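PDB 3F4S: putative uncharacterized protein from Wolbachia pipientis, which probably acts as a DsbA-type thiol-disulfide oxidoreductase, using a CxxC motif in a thioredoxin fold to introduce disulfide bonds into other proteins. Local coordinates for residues 167-178 with 191-202. The protein carries 1 engineered substitution. Residues are numbered along the deposited sequence; the frame is centred on the assembly and turned at random. Where two conformers were deposited one is given.
Sequences LGITAVPIFFIK and VKHGGYKELKYF. Engineered in segment 167-178: Val172 (natural residue Thr).
Phe202 sends the edge of its ring onto the face of Phe175, CZ sitting over the ring centre with the two planes at 72° and the centroids 5.0 Å apart. Phe175 gets there by turning CG anti to its carbonyl carbon. Ile177 fills in alongside: its CD1 meets the rim of the Phe202 ring, 3.7 Å from CD1 of Phe202, and also touches CD2 of His193. Phe57 of helix 52-60 meets both phenylalanine rings and completes this tight side. The backbones beneath are the antiparallel strands 174-178 and 192-194, the latter at the edge of the thioredoxin-fold sheet. Phe175 and His193 form a hydrogen-bonded pair, with Phe175 N to His193 O at 2.8 Å, and Ile177 N reaches Val191 O at 3.0 Å. The ladder ends where Gly195 N meets Pro173 O at 3.0 Å, almost straight at 177°. Pro173, the cis-proline characteristic of the fold, touches Cys54 of the Cys51-Cys54 disulfide; Val172 before it is engineered. Toward solvent, on the face of Phe176 and Lys192, the contact thins to a lysine tail. Bent at chi3 (-65°), Lys192 lays CE beside the Phe176 ring, 3.4 Å from its CE1, and NZ donates to Leu167 O at 2.8 Å and to a water bonded weakly to exposed Gly168. The His193 edge is watered too: Tyr201 OH lies 2.6 Å from ND1, and a second water links NE2 to Ile177 O.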
ATOM      1  N   LEU A 167       5.383 -13.797   5.861  1.00 34.67           N
ATOM      2  CA  LEU A 167       5.914 -13.426   4.557  1.00 35.49           C
ATOM      3  C   LEU A 167       7.398 -13.066   4.596  1.00 38.70           C
ATOM      4  O   LEU A 167       8.003 -12.807   3.558  1.00 41.48           O
ATOM      5  CB  LEU A 167       5.093 -12.286   3.948  1.00 33.86           C
ATOM      6  CG  LEU A 167       3.614 -12.591   3.711  1.00 33.25           C
ATOM      7  CD1 LEU A 167       2.853 -11.330   3.319  1.00 32.44           C
ATOM      8  CD2 LEU A 167       3.465 -13.669   2.656  1.00 33.89           C
ATOM      9  N   GLY A 168       7.980 -13.053   5.792  1.00 37.56           N
ATOM     10  CA  GLY A 168       9.402 -12.797   5.949  1.00 38.37           C
ATOM     11  C   GLY A 168       9.848 -11.390   5.588  1.00 39.15           C
ATOM     12  O   GLY A 168      10.978 -11.182   5.140  1.00 39.84           O
ATOM     13  N   ILE A 169       8.973 -10.412   5.792  1.00 36.20           N
ATOM     14  CA  ILE A 169       9.305  -9.038   5.437  1.00 33.99           C
ATOM     15  C   ILE A 169      10.245  -8.391   6.453  1.00 35.33           C
ATOM     16  O   ILE A 169       9.956  -8.347   7.650  1.00 35.90           O
ATOM     17  CB  ILE A 169       8.044  -8.174   5.257  1.00 30.50           C
ATOM     18  CG1 ILE A 169       7.142  -8.792   4.189  1.00 29.62           C
ATOM     19  CG2 ILE A 169       8.424  -6.746   4.882  1.00 29.51           C
ATOM     20  CD1 ILE A 169       5.934  -7.949   3.855  1.00 30.36           C
ATOM     21  N   THR A 170      11.379  -7.897   5.965  1.00 37.28           N
ATOM     22  CA  THR A 170      12.311  -7.163   6.812  1.00 39.05           C
ATOM     23  C   THR A 170      12.440  -5.725   6.329  1.00 42.24           C
ATOM     24  O   THR A 170      12.216  -4.780   7.091  1.00 47.70           O
ATOM     25  CB  THR A 170      13.694  -7.837   6.857  1.00 41.27           C
ATOM     26  OG1 THR A 170      14.251  -7.878   5.539  1.00 43.09           O
ATOM     27  CG2 THR A 170      13.570  -9.263   7.390  1.00 40.89           C
ATOM     28  N   ALA A 171      12.781  -5.562   5.056  1.00 38.72           N
ATOM     29  CA  ALA A 171      12.917  -4.238   4.467  1.00 34.90           C
ATOM     30  C   ALA A 171      11.734  -3.911   3.567  1.00 31.03           C
ATOM     31  O   ALA A 171      11.073  -4.803   3.044  1.00 33.25           O
ATOM     32  CB  ALA A 171      14.207  -4.142   3.681  1.00 35.83           C
ATOM     33  N   VAL A 172      11.470  -2.621   3.391  0.50 29.11           N
ATOM     34  CA  VAL A 172      10.397  -2.176   2.517  0.50 27.08           C
ATOM     35  C   VAL A 172      10.967  -1.243   1.450  0.50 27.63           C
ATOM     36  O   VAL A 172      12.030  -0.648   1.647  0.50 28.86           O
ATOM     37  CB  VAL A 172       9.260  -1.487   3.321  0.50 23.85           C
ATOM     38  CG1 VAL A 172       8.342  -2.533   3.934  0.50 23.70           C
ATOM     39  CG2 VAL A 172       9.837  -0.567   4.401  0.50 22.78           C
ATOM     40  N   PRO A 173      10.273  -1.123   0.311  1.00 25.83           N
ATOM     41  CA  PRO A 173       8.979  -1.771   0.052  1.00 25.21           C
ATOM     42  C   PRO A 173       9.093  -3.219  -0.435  1.00 24.28           C
ATOM     43  O   PRO A 173      10.144  -3.664  -0.902  1.00 24.58           O
ATOM     44  CB  PRO A 173       8.398  -0.910  -1.059  1.00 26.64           C
ATOM     45  CG  PRO A 173       9.613  -0.468  -1.838  1.00 26.94           C
ATOM     46  CD  PRO A 173      10.734  -0.329  -0.844  1.00 26.99           C
ATOM     47  N   ILE A 174       7.990  -3.947  -0.328  1.00 22.95           N
ATOM     48  CA  ILE A 174       7.886  -5.283  -0.886  1.00 21.60           C
ATOM     49  C   ILE A 174       6.600  -5.354  -1.701  1.00 21.13           C
ATOM     50  O   ILE A 174       5.559  -4.815  -1.289  1.00 22.15           O
ATOM     51  CB  ILE A 174       7.844  -6.353   0.217  1.00 27.62           C
ATOM     52  CG1 ILE A 174       9.196  -6.449   0.928  1.00 31.43           C
ATOM     53  CG2 ILE A 174       7.454  -7.703  -0.365  1.00 30.41           C
ATOM     54  CD1 ILE A 174      10.269  -7.128   0.105  1.00 32.60           C
ATOM     55  N   PHE A 175       6.670  -6.020  -2.850  1.00 19.39           N
ATOM     56  CA  PHE A 175       5.519  -6.191  -3.730  1.00 19.00           C
ATOM     57  C   PHE A 175       5.288  -7.656  -4.020  1.00 21.43           C
ATOM     58  O   PHE A 175       6.228  -8.403  -4.291  1.00 23.75           O
ATOM     59  CB  PHE A 175       5.754  -5.477  -5.066  1.00 19.53           C
ATOM     60  CG  PHE A 175       6.096  -4.027  -4.927  1.00 21.13           C
ATOM     61  CD1 PHE A 175       5.106  -3.058  -4.998  1.00 22.71           C
ATOM     62  CD2 PHE A 175       7.409  -3.627  -4.730  1.00 22.50           C
ATOM     63  CE1 PHE A 175       5.418  -1.719  -4.866  1.00 23.86           C
ATOM     64  CE2 PHE A 175       7.726  -2.284  -4.598  1.00 23.55           C
ATOM     65  CZ  PHE A 175       6.727  -1.331  -4.666  1.00 23.73           C
ATOM     66  N   PHE A 176       4.030  -8.066  -3.974  1.00 21.15           N
ATOM     67  CA  PHE A 176       3.659  -9.395  -4.421  1.00 22.15           C
ATOM     68  C   PHE A 176       2.752  -9.217  -5.622  1.00 22.05           C
ATOM     69  O   PHE A 176       1.724  -8.542  -5.537  1.00 23.84           O
ATOM     70  CB  PHE A 176       2.959 -10.173  -3.307  1.00 22.72           C
ATOM     71  CG  PHE A 176       3.824 -10.405  -2.101  1.00 24.77           C
ATOM     72  CD1 PHE A 176       4.688 -11.490  -2.046  1.00 26.46           C
ATOM     73  CD2 PHE A 176       3.786  -9.529  -1.027  1.00 26.24           C
ATOM     74  CE1 PHE A 176       5.488 -11.701  -0.940  1.00 26.34           C
ATOM     75  CE2 PHE A 176       4.584  -9.734   0.083  1.00 26.32           C
ATOM     76  CZ  PHE A 176       5.440 -10.820   0.124  1.00 27.36           C
ATOM     77  N   ILE A 177       3.152  -9.803  -6.745  1.00 22.57           N
ATOM     78  CA  ILE A 177       2.402  -9.683  -7.987  1.00 23.53           C
ATOM     79  C   ILE A 177       2.065 -11.073  -8.519  1.00 25.41           C
ATOM     80  O   ILE A 177       2.955 -11.881  -8.786  1.00 26.96           O
ATOM     81  CB  ILE A 177       3.186  -8.888  -9.047  1.00 25.63           C
ATOM     82  CG1 ILE A 177       3.677  -7.558  -8.464  1.00 23.33           C
ATOM     83  CG2 ILE A 177       2.318  -8.660 -10.288  1.00 26.26           C
ATOM     84  CD1 ILE A 177       4.658  -6.825  -9.355  1.00 23.12           C
ATOM     85  N   LYS A 178       0.774 -11.348  -8.666  1.00 25.10           N
ATOM     86  CA  LYS A 178       0.322 -12.692  -8.982  1.00 27.59           C
ATOM     87  C   LYS A 178      -1.033 -12.641  -9.671  1.00 29.37           C
ATOM     88  O   LYS A 178      -1.668 -11.587  -9.744  1.00 28.94           O
ATOM     89  CB  LYS A 178       0.223 -13.530  -7.699  1.00 28.46           C
ATOM     90  CG  LYS A 178      -0.810 -13.010  -6.709  1.00 31.84           C
ATOM     91  CD  LYS A 178      -0.739 -13.722  -5.360  1.00 35.87           C
ATOM     92  CE  LYS A 178      -0.981 -15.218  -5.501  1.00 39.40           C
ATOM     93  NZ  LYS A 178      -2.293 -15.539  -6.133  1.00 42.08           N
ATOM     94  N   VAL A 191       6.704 -14.851  -6.176  1.00 29.84           N
ATOM     95  CA  VAL A 191       5.974 -13.712  -6.716  1.00 27.75           C
ATOM     96  C   VAL A 191       6.345 -12.419  -6.001  1.00 25.19           C
ATOM     97  O   VAL A 191       5.620 -11.427  -6.073  1.00 24.66           O
ATOM     98  CB  VAL A 191       4.453 -13.930  -6.651  1.00 28.41           C
ATOM     99  CG1 VAL A 191       4.056 -15.090  -7.556  1.00 29.67           C
ATOM    100  CG2 VAL A 191       4.000 -14.171  -5.214  1.00 28.86           C
ATOM    101  N   LYS A 192       7.496 -12.443  -5.337  1.00 26.20           N
ATOM    102  CA  LYS A 192       7.946 -11.344  -4.495  1.00 26.17           C
ATOM    103  C   LYS A 192       8.948 -10.444  -5.212  1.00 25.13           C
ATOM    104  O   LYS A 192       9.823 -10.917  -5.943  1.00 26.66           O
ATOM    105  CB  LYS A 192       8.573 -11.907  -3.217  1.00 30.48           C
ATOM    106  CG  LYS A 192       9.220 -10.869  -2.311  1.00 33.43           C
ATOM    107  CD  LYS A 192       9.859 -11.528  -1.090  1.00 36.17           C
ATOM    108  CE  LYS A 192       8.805 -12.168  -0.196  1.00 39.69           C
ATOM    109  NZ  LYS A 192       9.338 -12.478   1.160  0.50 40.43           N
ATOM    110  N   HIS A 193       8.819  -9.141  -4.990  1.00 22.26           N
ATOM    111  CA  HIS A 193       9.746  -8.166  -5.554  1.00 22.21           C
ATOM    112  C   HIS A 193      10.084  -7.143  -4.487  1.00 22.89           C
ATOM    113  O   HIS A 193       9.191  -6.595  -3.845  1.00 25.69           O
ATOM    114  CB  HIS A 193       9.119  -7.479  -6.767  1.00 22.81           C
ATOM    115  CG  HIS A 193       8.535  -8.438  -7.750  1.00 23.84           C
ATOM    116  ND1 HIS A 193       9.229  -8.887  -8.852  1.00 24.72           N
ATOM    117  CD2 HIS A 193       7.339  -9.072  -7.774  1.00 25.27           C
ATOM    118  CE1 HIS A 193       8.478  -9.743  -9.524  1.00 27.95           C
ATOM    119  NE2 HIS A 193       7.326  -9.871  -8.892  1.00 26.74           N
ATOM    120  N   GLY A 194      11.367  -6.885  -4.285  1.00 21.23           N
ATOM    121  CA  GLY A 194      11.765  -5.994  -3.212  1.00 21.35           C
ATOM    122  C   GLY A 194      12.537  -4.770  -3.653  1.00 21.76           C
ATOM    123  O   GLY A 194      13.329  -4.815  -4.598  1.00 23.64           O
ATOM    124  N   GLY A 195      12.309  -3.667  -2.954  1.00 20.24           N
ATOM    125  CA  GLY A 195      13.058  -2.446  -3.193  1.00 20.26           C
ATOM    126  C   GLY A 195      12.514  -1.578  -4.315  1.00 20.08           C
ATOM    127  O   GLY A 195      11.435  -1.825  -4.864  1.00 21.43           O
ATOM    128  N   TYR A 196      13.279  -0.548  -4.648  1.00 19.96           N
ATOM    129  CA  TYR A 196      12.930   0.364  -5.728  1.00 19.91           C
ATOM    130  C   TYR A 196      13.120  -0.290  -7.088  1.00 20.21           C
ATOM    131  O   TYR A 196      14.216  -0.751  -7.411  1.00 22.52           O
ATOM    132  CB  TYR A 196      13.809   1.604  -5.651  1.00 18.94           C
ATOM    133  CG  TYR A 196      13.428   2.674  -6.640  1.00 18.45           C
ATOM    134  CD1 TYR A 196      12.643   3.750  -6.246  1.00 19.52           C
ATOM    135  CD2 TYR A 196      13.849   2.613  -7.968  1.00 18.16           C
ATOM    136  CE1 TYR A 196      12.286   4.739  -7.135  1.00 19.23           C
ATOM    137  CE2 TYR A 196      13.489   3.598  -8.878  1.00 19.00           C
ATOM    138  CZ  TYR A 196      12.706   4.657  -8.456  1.00 19.32           C
ATOM    139  OH  TYR A 196      12.355   5.642  -9.342  1.00 20.66           O
ATOM    140  N   LYS A 197      12.057  -0.314  -7.888  1.00 22.04           N
ATOM    141  CA  LYS A 197      12.130  -0.838  -9.248  1.00 22.66           C
ATOM    142  C   LYS A 197      11.655   0.220 -10.228  1.00 23.03           C
ATOM    143  O   LYS A 197      10.681   0.925  -9.956  1.00 24.82           O
ATOM    144  CB  LYS A 197      11.249  -2.073  -9.401  1.00 24.51           C
ATOM    145  CG  LYS A 197      11.507  -3.179  -8.395  1.00 26.07           C
ATOM    146  CD  LYS A 197      12.864  -3.822  -8.584  1.00 27.78           C
ATOM    147  CE  LYS A 197      12.958  -5.082  -7.734  1.00 30.66           C
ATOM    148  NZ  LYS A 197      14.358  -5.515  -7.536  1.00 31.49           N
ATOM    149  N   GLU A 198      12.334   0.338 -11.365  1.00 23.08           N
ATOM    150  CA  GLU A 198      11.927   1.294 -12.392  1.00 22.72           C
ATOM    151  C   GLU A 198      10.673   0.785 -13.086  1.00 21.34           C
ATOM    152  O   GLU A 198      10.316  -0.395 -12.979  1.00 22.35           O
ATOM    153  CB  GLU A 198      13.034   1.489 -13.427  1.00 24.99           C
ATOM    154  CG  GLU A 198      13.327   0.231 -14.232  1.00 28.95           C
ATOM    155  CD  GLU A 198      14.415   0.426 -15.269  1.00 32.21           C
ATOM    156  OE1 GLU A 198      15.075   1.487 -15.266  1.00 33.18           O
ATOM    157  OE2 GLU A 198      14.615  -0.491 -16.086  1.00 33.48           O
ATOM    158  N   LEU A 199      10.011   1.675 -13.813  1.00 22.24           N
ATOM    159  CA  LEU A 199       8.780   1.316 -14.503  1.00 23.05           C
ATOM    160  C   LEU A 199       8.930   0.068 -15.381  1.00 25.42           C
ATOM    161  O   LEU A 199       8.100  -0.842 -15.324  1.00 25.08           O
ATOM    162  CB  LEU A 199       8.267   2.498 -15.332  1.00 24.11           C
ATOM    163  CG  LEU A 199       6.945   2.293 -16.071  1.00 26.05           C
ATOM    164  CD1 LEU A 199       5.821   1.941 -15.108  1.00 26.82           C
ATOM    165  CD2 LEU A 199       6.604   3.544 -16.857  1.00 26.68           C
ATOM    166  N   LYS A 200       9.991   0.012 -16.181  1.00 25.41           N
ATOM    167  CA  LYS A 200      10.157  -1.092 -17.132  1.00 27.24           C
ATOM    168  C   LYS A 200      10.229  -2.456 -16.437  1.00 27.28           C
ATOM    169  O   LYS A 200       9.791  -3.470 -16.989  1.00 26.20           O
ATOM    170  CB  LYS A 200      11.388  -0.871 -18.023  1.00 29.06           C
ATOM    171  CG  LYS A 200      11.519  -1.882 -19.148  1.00 33.41           C
ATOM    172  N   TYR A 201      10.785  -2.485 -15.230  1.00 26.21           N
ATOM    173  CA  TYR A 201      10.819  -3.725 -14.456  1.00 24.07           C
ATOM    174  C   TYR A 201       9.400  -4.221 -14.193  1.00 24.30           C
ATOM    175  O   TYR A 201       9.081  -5.389 -14.424  1.00 24.79           O
ATOM    176  CB  TYR A 201      11.554  -3.523 -13.131  1.00 24.32           C
ATOM    177  CG  TYR A 201      11.546  -4.747 -12.236  1.00 24.63           C
ATOM    178  CD1 TYR A 201      12.582  -5.672 -12.286  1.00 26.24           C
ATOM    179  CD2 TYR A 201      10.501  -4.982 -11.351  1.00 23.33           C
ATOM    180  CE1 TYR A 201      12.585  -6.787 -11.472  1.00 26.22           C
ATOM    181  CE2 TYR A 201      10.495  -6.094 -10.530  1.00 23.92           C
ATOM    182  CZ  TYR A 201      11.538  -6.999 -10.598  1.00 26.21           C
ATOM    183  OH  TYR A 201      11.551  -8.112  -9.783  1.00 27.47           O
ATOM    184  N   PHE A 202       8.543  -3.326 -13.708  1.00 23.98           N
ATOM    185  CA  PHE A 202       7.156  -3.690 -13.436  1.00 25.04           C
ATOM    186  C   PHE A 202       6.331  -3.971 -14.697  1.00 25.79           C
ATOM    187  O   PHE A 202       5.494  -4.882 -14.703  1.00 26.80           O
ATOM    188  CB  PHE A 202       6.471  -2.630 -12.572  1.00 26.03           C
ATOM    189  CG  PHE A 202       6.843  -2.705 -11.121  1.00 29.27           C
ATOM    190  CD1 PHE A 202       6.418  -3.768 -10.340  1.00 33.06           C
ATOM    191  CD2 PHE A 202       7.621  -1.720 -10.539  1.00 30.74           C
ATOM    192  CE1 PHE A 202       6.758  -3.843  -8.998  1.00 32.99           C
ATOM    193  CE2 PHE A 202       7.964  -1.789  -9.200  1.00 32.53           C
ATOM    194  CZ  PHE A 202       7.531  -2.850  -8.427  1.00 32.15           C
TER
HETATM  195  O   HOH W   1      10.966 -10.270   1.968  1.00 63.53           O
HETATM  196  O   HOH W   2       5.469 -11.876  -9.606  1.00 27.26           O